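Long-range contact in homospermidine synthase (Legionella pneumophila subsp. pneumophila str. Philadelphia 1, PDB 2PH5), which probably catalyses the formation of homospermidine, using a bound NAD as cofactor: residues 243-248 with 309-314. Numbering follows the deposited sequence.
Sequences WGTHEA and SELLYR
Thr-245 meets Arg-314 through both its backbone and its side chain, and the carbonyl oxygen of Arg-314 takes both bonds. The amide N of Thr-245 lies 2.7 Å from O of Arg-314, in the carbonyl plane, with an N-H...O angle of 153°. The threonine hydroxyl adds a longer bond, OG1 to the same O at 3.2 Å, from a donor tilted 30° out of that plane. With chi1 at 42°, OG1 sits between the backbone N and the carbonyl carbon of its own residue, which lets amide and hydroxyl share one acceptor. CA of Gly-244 to O of Arg-314 and CD of Arg-314 to O of Trp-243 are both modelled at 2.9 Å, shorter than normal van der Waals contact, so this closeness is doubtful. The arginine chain starts extended, with CG anti to the backbone N, then bends at chi3; O of Trp-243 is level with the flat guanidinium and beside it, 3.8 Å from NH1. CD1 of the buried Tyr-313 ring is 4.1 Å from OG1 of Thr-245; the ring lies against Ala-195 and Met-196 of helix 188-197, and its OH is hydrogen-bonded to O of Ile-200.

Toward solvent, where Thr-245 and Leu-311 are exposed, the contact thins to loose aliphatic touches. The methyl CG2 of Thr-245 rests 3.6 Å from CD1 of Leu-311 and also reaches CB of Arg-314. That CD1 lies over one guanidinium face, offset toward its rim.

Gly-244 to Glu-247 form a type I beta turn just after strand 238-242, and OG1 of Thr-316 is hydrogen-bonded to both N of Gly-244 and OE1 of Glu-247. The turn thus docks, away from the NAD site, on the start of strand 311-322, which pairs with the outermost strand 305-306 through a classic beta bulge, Leu-312 and Tyr-313 opposite Leu-305, in the six-stranded mixed sheet of the saccharopine dehydrogenase C-terminal-type domain.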
loop_
_atom_site.group_PDB
_atom_site.type_symbol
_atom_site.label_atom_id
_atom_site.label_comp_id
_atom_site.label_asym_id
_atom_site.label_seq_id
_atom_site.Cartn_x
_atom_site.Cartn_y
_atom_site.Cartn_z
ATOM N N TRP A 243 -8.302 7.664 -25.584
ATOM C CA TRP A 243 -9.348 8.658 -25.365
ATOM C C TRP A 243 -10.649 8.375 -26.110
ATOM O O TRP A 243 -10.681 8.382 -27.337
ATOM C CB TRP A 243 -8.845 10.047 -25.738
ATOM C CG TRP A 243 -9.463 11.136 -24.909
ATOM C CD1 TRP A 243 -9.980 12.317 -25.360
ATOM C CD2 TRP A 243 -9.588 11.164 -23.481
ATOM N NE1 TRP A 243 -10.417 13.080 -24.303
ATOM C CE2 TRP A 243 -10.186 12.397 -23.138
ATOM C CE3 TRP A 243 -9.250 10.266 -22.457
ATOM C CZ2 TRP A 243 -10.456 12.757 -21.812
ATOM C CZ3 TRP A 243 -9.519 10.624 -21.141
ATOM C CH2 TRP A 243 -10.118 11.862 -20.830
ATOM N N GLY A 244 -11.719 8.131 -25.359
ATOM C CA GLY A 244 -13.001 7.853 -25.975
ATOM C C GLY A 244 -13.705 9.117 -26.429
ATOM O O GLY A 244 -13.530 10.178 -25.833
ATOM N N THR A 245 -14.504 9.007 -27.488
ATOM C CA THR A 245 -15.237 10.154 -28.018
ATOM C C THR A 245 -16.320 10.697 -27.076
ATOM O O THR A 245 -16.785 11.814 -27.264
ATOM C CB THR A 245 -15.875 9.820 -29.380
ATOM O OG1 THR A 245 -16.437 8.504 -29.339
ATOM C CG2 THR A 245 -14.832 9.886 -30.486
ATOM N N HIS A 246 -16.709 9.931 -26.061
ATOM C CA HIS A 246 -17.733 10.410 -25.135
ATOM C C HIS A 246 -17.155 11.332 -24.073
ATOM O O HIS A 246 -17.877 12.162 -23.526
ATOM C CB HIS A 246 -18.427 9.247 -24.422
ATOM C CG HIS A 246 -17.665 8.722 -23.245
ATOM N ND1 HIS A 246 -16.493 8.007 -23.375
ATOM C CD2 HIS A 246 -17.872 8.863 -21.913
ATOM C CE1 HIS A 246 -16.011 7.734 -22.175
ATOM N NE2 HIS A 246 -16.830 8.242 -21.270
ATOM N N GLU A 247 -15.866 11.170 -23.771
ATOM C CA GLU A 247 -15.193 11.982 -22.753
ATOM C C GLU A 247 -15.484 13.454 -22.940
ATOM O O GLU A 247 -15.262 14.018 -24.015
ATOM C CB GLU A 247 -13.673 11.772 -22.794
ATOM C CG GLU A 247 -13.208 10.341 -22.557
ATOM C CD GLU A 247 -13.486 9.836 -21.146
ATOM O OE1 GLU A 247 -13.126 8.674 -20.862
ATOM O OE2 GLU A 247 -14.056 10.588 -20.328
ATOM N N ALA A 248 -15.968 14.079 -21.877
ATOM C CA ALA A 248 -16.316 15.492 -21.911
ATOM C C ALA A 248 -15.439 16.337 -20.991
ATOM O O ALA A 248 -15.671 17.535 -20.837
ATOM C CB ALA A 248 -17.792 15.656 -21.531
ATOM N N SER A 309 -11.860 10.372 -42.601
ATOM C CA SER A 309 -10.796 11.089 -41.914
ATOM C C SER A 309 -11.387 11.799 -40.710
ATOM O O SER A 309 -10.727 12.617 -40.068
ATOM C CB SER A 309 -10.147 12.106 -42.854
ATOM O OG SER A 309 -9.525 11.457 -43.953
ATOM N N GLU A 310 -12.637 11.471 -40.409
ATOM C CA GLU A 310 -13.348 12.066 -39.285
ATOM C C GLU A 310 -13.851 10.971 -38.346
ATOM O O GLU A 310 -14.765 10.223 -38.694
ATOM C CB GLU A 310 -14.529 12.884 -39.806
ATOM C CG GLU A 310 -15.421 13.454 -38.727
ATOM C CD GLU A 310 -16.768 13.871 -39.269
ATOM O OE1 GLU A 310 -17.457 13.009 -39.862
ATOM O OE2 GLU A 310 -17.136 15.056 -39.106
ATOM N N LEU A 311 -13.263 10.875 -37.157
ATOM C CA LEU A 311 -13.683 9.847 -36.219
ATOM C C LEU A 311 -15.106 10.102 -35.766
ATOM O O LEU A 311 -15.499 11.239 -35.501
ATOM C CB LEU A 311 -12.765 9.789 -34.994
ATOM C CG LEU A 311 -12.969 10.816 -33.883
ATOM C CD1 LEU A 311 -12.057 10.485 -32.714
ATOM C CD2 LEU A 311 -12.681 12.211 -34.417
ATOM N N LEU A 312 -15.875 9.023 -35.686
ATOM C CA LEU A 312 -17.261 9.085 -35.261
ATOM C C LEU A 312 -17.375 8.476 -33.866
ATOM O O LEU A 312 -17.995 9.055 -32.976
ATOM C CB LEU A 312 -18.132 8.302 -36.241
ATOM C CG LEU A 312 -17.942 8.663 -37.717
ATOM C CD1 LEU A 312 -18.775 7.727 -38.593
ATOM C CD2 LEU A 312 -18.346 10.113 -37.945
ATOM N N TYR A 313 -16.753 7.312 -33.688
ATOM C CA TYR A 313 -16.791 6.594 -32.422
ATOM C C TYR A 313 -15.471 5.978 -31.976
ATOM O O TYR A 313 -14.659 5.526 -32.790
ATOM C CB TYR A 313 -17.814 5.473 -32.489
ATOM C CG TYR A 313 -17.694 4.498 -31.346
ATOM C CD1 TYR A 313 -18.134 4.838 -30.065
ATOM C CD2 TYR A 313 -17.171 3.213 -31.552
ATOM C CE1 TYR A 313 -18.067 3.914 -29.016
ATOM C CE2 TYR A 313 -17.100 2.285 -30.514
ATOM C CZ TYR A 313 -17.555 2.640 -29.257
ATOM O OH TYR A 313 -17.557 1.708 -28.253
ATOM N N ARG A 314 -15.294 5.925 -30.663
ATOM C CA ARG A 314 -14.099 5.366 -30.070
ATOM C C ARG A 314 -14.275 5.355 -28.563
ATOM O O ARG A 314 -14.555 6.383 -27.955
ATOM C CB ARG A 314 -12.895 6.219 -30.438
ATOM C CG ARG A 314 -11.602 5.769 -29.818
ATOM C CD ARG A 314 -10.577 6.892 -29.864
ATOM N NE ARG A 314 -10.044 7.103 -31.202
ATOM C CZ ARG A 314 -9.437 8.216 -31.595
ATOM N NH1 ARG A 314 -9.290 9.228 -30.749
ATOM N NH2 ARG A 314 -8.969 8.310 -32.831
#